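Local structure of putative HTH-type transcriptional regulator ybaQ (Escherichia coli, 2EBY) at residues A[25-36]-A[55-63]. The protein probably binds DNA through a helix-turn-helix domain of the Cro/C1 type and so acts as a transcriptional regulator. Sequence-based numbering, arbitrary orientation.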
loop_
_atom_site.group_PDB
_atom_site.type_symbol
_atom_site.label_atom_id
_atom_site.label_comp_id
_atom_site.label_asym_id
_atom_site.label_seq_id
_atom_site.Cartn_x
_atom_site.Cartn_y
_atom_site.Cartn_z
ATOM N N LEU A 25 27.757 3.660 -4.532
ATOM C CA LEU A 25 27.353 2.275 -4.738
ATOM C C LEU A 25 26.567 2.278 -6.048
ATOM O O LEU A 25 25.623 3.058 -6.208
ATOM C CB LEU A 25 26.471 1.821 -3.573
ATOM C CG LEU A 25 26.032 0.361 -3.482
ATOM C CD1 LEU A 25 27.235 -0.533 -3.250
ATOM C CD2 LEU A 25 25.038 0.219 -2.345
ATOM N N LYS A 26 26.983 1.437 -6.994
ATOM C CA LYS A 26 26.329 1.350 -8.300
ATOM C C LYS A 26 24.985 0.637 -8.264
ATOM O O LYS A 26 24.698 -0.143 -7.359
ATOM C CB LYS A 26 27.211 0.599 -9.301
ATOM C CG LYS A 26 28.416 1.340 -9.822
ATOM C CD LYS A 26 29.194 0.404 -10.730
ATOM C CE LYS A 26 30.383 1.086 -11.373
ATOM N NZ LYS A 26 31.265 0.095 -12.055
ATOM N N ILE A 27 24.176 0.904 -9.280
ATOM C CA ILE A 27 22.875 0.270 -9.418
ATOM C C ILE A 27 23.092 -1.238 -9.426
ATOM O O ILE A 27 22.442 -1.976 -8.685
ATOM C CB ILE A 27 22.195 0.683 -10.748
ATOM C CG1 ILE A 27 21.851 2.170 -10.708
ATOM C CG2 ILE A 27 20.950 -0.163 -11.002
ATOM C CD1 ILE A 27 20.984 2.550 -9.551
ATOM N N ASN A 28 24.020 -1.683 -10.268
ATOM C CA ASN A 28 24.337 -3.101 -10.389
ATOM C C ASN A 28 24.824 -3.680 -9.068
ATOM O O ASN A 28 24.526 -4.827 -8.746
ATOM C CB ASN A 28 25.408 -3.326 -11.462
ATOM C CG ASN A 28 24.961 -2.867 -12.831
ATOM O OD1 ASN A 28 23.813 -2.457 -13.010
ATOM N ND2 ASN A 28 25.863 -2.936 -13.810
ATOM N N GLU A 29 25.588 -2.897 -8.312
ATOM C CA GLU A 29 26.091 -3.366 -7.026
ATOM C C GLU A 29 24.938 -3.582 -6.056
ATOM O O GLU A 29 24.864 -4.612 -5.394
ATOM C CB GLU A 29 27.103 -2.373 -6.443
ATOM C CG GLU A 29 28.466 -2.432 -7.127
ATOM C CD GLU A 29 29.441 -1.400 -6.600
ATOM O OE1 GLU A 29 29.165 -0.193 -6.750
ATOM O OE2 GLU A 29 30.484 -1.795 -6.040
ATOM N N LEU A 30 24.035 -2.610 -5.975
ATOM C CA LEU A 30 22.886 -2.739 -5.087
ATOM C C LEU A 30 22.035 -3.925 -5.535
ATOM O O LEU A 30 21.548 -4.696 -4.708
ATOM C CB LEU A 30 22.030 -1.467 -5.100
ATOM C CG LEU A 30 20.745 -1.580 -4.261
ATOM C CD1 LEU A 30 21.116 -1.794 -2.796
ATOM C CD2 LEU A 30 19.887 -0.330 -4.416
ATOM N N ALA A 31 21.863 -4.069 -6.847
ATOM C CA ALA A 31 21.064 -5.164 -7.384
ATOM C C ALA A 31 21.556 -6.516 -6.890
ATOM O O ALA A 31 20.763 -7.347 -6.458
ATOM C CB ALA A 31 21.069 -5.129 -8.918
ATOM N N GLU A 32 22.866 -6.735 -6.947
ATOM C CA GLU A 32 23.435 -8.007 -6.510
ATOM C C GLU A 32 23.303 -8.200 -4.998
ATOM O O GLU A 32 23.211 -9.328 -4.513
ATOM C CB GLU A 32 24.897 -8.105 -6.962
ATOM C CG GLU A 32 25.057 -7.768 -8.448
ATOM C CD GLU A 32 26.414 -8.143 -9.019
ATOM O OE1 GLU A 32 26.630 -9.337 -9.321
ATOM O OE2 GLU A 32 27.267 -7.238 -9.165
ATOM N N LEU A 33 23.288 -7.097 -4.259
ATOM C CA LEU A 33 23.116 -7.165 -2.814
ATOM C C LEU A 33 21.658 -7.538 -2.508
ATOM O O LEU A 33 21.388 -8.441 -1.713
ATOM C CB LEU A 33 23.448 -5.819 -2.159
ATOM C CG LEU A 33 24.921 -5.409 -2.049
ATOM C CD1 LEU A 33 25.066 -4.026 -1.408
ATOM C CD2 LEU A 33 25.645 -6.453 -1.218
ATOM N N LEU A 34 20.722 -6.843 -3.146
ATOM C CA LEU A 34 19.294 -7.096 -2.948
ATOM C C LEU A 34 18.909 -8.421 -3.592
ATOM O O LEU A 34 17.848 -8.974 -3.310
ATOM C CB LEU A 34 18.453 -5.973 -3.582
ATOM C CG LEU A 34 18.619 -4.522 -3.106
ATOM C CD1 LEU A 34 17.997 -3.564 -4.116
ATOM C CD2 LEU A 34 17.977 -4.350 -1.751
ATOM N N HIS A 35 19.790 -8.920 -4.453
ATOM C CA HIS A 35 19.559 -10.162 -5.182
ATOM C C HIS A 35 18.343 -10.059 -6.113
ATOM O O HIS A 35 17.529 -10.980 -6.221
ATOM C CB HIS A 35 19.374 -11.341 -4.224
ATOM C CG HIS A 35 19.290 -12.664 -4.926
ATOM N ND1 HIS A 35 18.543 -13.716 -4.440
ATOM C CD2 HIS A 35 19.841 -13.092 -6.083
ATOM C CE1 HIS A 35 18.638 -14.739 -5.278
ATOM N NE2 HIS A 35 19.420 -14.385 -6.282
ATOM N N VAL A 36 18.223 -8.920 -6.783
ATOM C CA VAL A 36 17.142 -8.688 -7.733
ATOM C C VAL A 36 17.821 -8.261 -9.029
ATOM O O VAL A 36 19.016 -7.965 -9.029
ATOM C CB VAL A 36 16.183 -7.563 -7.259
ATOM C CG1 VAL A 36 15.506 -7.969 -5.947
ATOM C CG2 VAL A 36 16.955 -6.259 -7.089
ATOM N N MET A 55 10.234 -5.790 -1.567
ATOM C CA MET A 55 11.414 -4.979 -1.847
ATOM C C MET A 55 11.804 -4.188 -0.610
ATOM O O MET A 55 12.984 -3.968 -0.367
ATOM C CB MET A 55 11.178 -4.004 -3.005
ATOM C CG MET A 55 12.372 -3.061 -3.290
ATOM S SD MET A 55 13.916 -3.861 -3.861
ATOM C CE MET A 55 13.462 -4.176 -5.560
ATOM N N ALA A 56 10.807 -3.752 0.156
ATOM C CA ALA A 56 11.052 -2.982 1.375
ATOM C C ALA A 56 11.838 -3.829 2.367
ATOM O O ALA A 56 12.724 -3.326 3.044
ATOM C CB ALA A 56 9.729 -2.534 1.998
ATOM N N PHE A 57 11.505 -5.115 2.451
ATOM C CA PHE A 57 12.226 -6.037 3.336
ATOM C C PHE A 57 13.688 -6.166 2.897
ATOM O O PHE A 57 14.592 -6.213 3.729
ATOM C CB PHE A 57 11.605 -7.435 3.306
ATOM C CG PHE A 57 10.500 -7.654 4.312
ATOM C CD1 PHE A 57 9.283 -6.989 4.200
ATOM C CD2 PHE A 57 10.674 -8.569 5.353
ATOM C CE1 PHE A 57 8.252 -7.233 5.104
ATOM C CE2 PHE A 57 9.652 -8.822 6.263
ATOM C CZ PHE A 57 8.435 -8.154 6.142
ATOM N N ARG A 58 13.912 -6.244 1.586
ATOM C CA ARG A 58 15.269 -6.389 1.054
ATOM C C ARG A 58 16.105 -5.147 1.346
ATOM O O ARG A 58 17.256 -5.245 1.766
ATOM C CB ARG A 58 15.229 -6.642 -0.455
ATOM C CG ARG A 58 14.640 -7.986 -0.870
ATOM C CD ARG A 58 14.444 -8.004 -2.373
ATOM N NE ARG A 58 13.770 -9.203 -2.846
ATOM C CZ ARG A 58 14.355 -10.388 -2.977
ATOM N NH1 ARG A 58 15.635 -10.533 -2.669
ATOM N NH2 ARG A 58 13.661 -11.426 -3.421
ATOM N N LEU A 59 15.511 -3.979 1.127
ATOM C CA LEU A 59 16.191 -2.724 1.377
ATOM C C LEU A 59 16.492 -2.569 2.871
ATOM O O LEU A 59 17.578 -2.130 3.252
ATOM C CB LEU A 59 15.325 -1.567 0.878
ATOM C CG LEU A 59 15.162 -1.480 -0.641
ATOM C CD1 LEU A 59 14.092 -0.452 -0.992
ATOM C CD2 LEU A 59 16.506 -1.113 -1.274
ATOM N N ALA A 60 15.527 -2.932 3.711
ATOM C CA ALA A 60 15.699 -2.850 5.155
ATOM C C ALA A 60 16.935 -3.647 5.557
ATOM O O ALA A 60 17.757 -3.186 6.352
ATOM C CB ALA A 60 14.482 -3.415 5.862
ATOM N N LYS A 61 17.057 -4.844 4.991
ATOM C CA LYS A 61 18.179 -5.728 5.289
ATOM C C LYS A 61 19.521 -5.162 4.807
ATOM O O LYS A 61 20.483 -5.106 5.572
ATOM C CB LYS A 61 17.916 -7.111 4.677
ATOM C CG LYS A 61 19.053 -8.117 4.807
ATOM C CD LYS A 61 19.310 -8.526 6.244
ATOM C CE LYS A 61 20.464 -9.527 6.339
ATOM N NZ LYS A 61 20.185 -10.818 5.642
ATOM N N VAL A 62 19.573 -4.722 3.553
ATOM C CA VAL A 62 20.796 -4.170 2.977
ATOM C C VAL A 62 21.278 -2.882 3.645
ATOM O O VAL A 62 22.479 -2.688 3.844
ATOM C CB VAL A 62 20.630 -3.904 1.443
ATOM C CG1 VAL A 62 21.802 -3.101 0.911
ATOM C CG2 VAL A 62 20.527 -5.227 0.687
ATOM N N PHE A 63 20.355 -2.001 4.004
ATOM C CA PHE A 63 20.766 -0.740 4.608
ATOM C C PHE A 63 20.554 -0.635 6.111
ATOM O O PHE A 63 20.748 0.425 6.695
ATOM C CB PHE A 63 20.073 0.424 3.895
ATOM C CG PHE A 63 20.480 0.579 2.460
ATOM C CD1 PHE A 63 21.776 0.955 2.129
ATOM C CD2 PHE A 63 19.571 0.338 1.435
ATOM C CE1 PHE A 63 22.163 1.090 0.794
ATOM C CE2 PHE A 63 19.949 0.470 0.095
ATOM C CZ PHE A 63 21.245 0.846 -0.223
#
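Leu34, in the last turn of helix 27-34, drops its side chain as a knob into a hole on helix 53-63 made by Met55, Arg58, Leu59 and Val62. Its CD2 lies 3.6 Å from CD2 of Leu59 and equally near CG2 of Val62, while CD1 lies between Leu59 CD2 and SD of Met55. A branched, wholly apolar leucine suits a buried hollow walled by carbon and sulfur. Val62 is the counterpart on the other helix. Its chi1 of 170°, with CG1 anti to the backbone N, turns CG1 toward CD1 of Leu30 at 4.0 Å and CD1 of Leu33 at 4.1 Å, and leaves CG2, beside the backbone N, toward Leu34. Short and branched, valine can meet all three leucines close to its backbone. Further along, CD1 of Leu30 comes 3.7 Å from CZ of Phe63, its side chain roughly perpendicular to that of the phenylalanine.

Arg58 covers the C-terminal end of helix 27-34. Arginine suits this place because its aliphatic stem packs on Leu34 and Val36 while its guanidinium reaches polar partners: NH1 gives a weak, bent hydrogen bond of 2.8 Å (124° at the hydrogen) to Leu34 O, a carbonyl at the helix end. CG1 of Val36 lies over one guanidinium face, 3.7 Å from CD of the same arginine. The charge finds stronger partners through NH2, in salt bridges to Glu54 and to Glu91 of the second subunit. A methionine here would probably leave both glutamates without this cationic mate and Leu34 O without this donor.

The two helical segments cross steeply, at 104° with axes 10.3 Å apart. Helix 27-34 opens the predicted helix-turn-helix motif, and its packing on helix 53-63 builds part of the hydrophobic core characteristic of the all-helical Cro/C1-type DNA-binding domain.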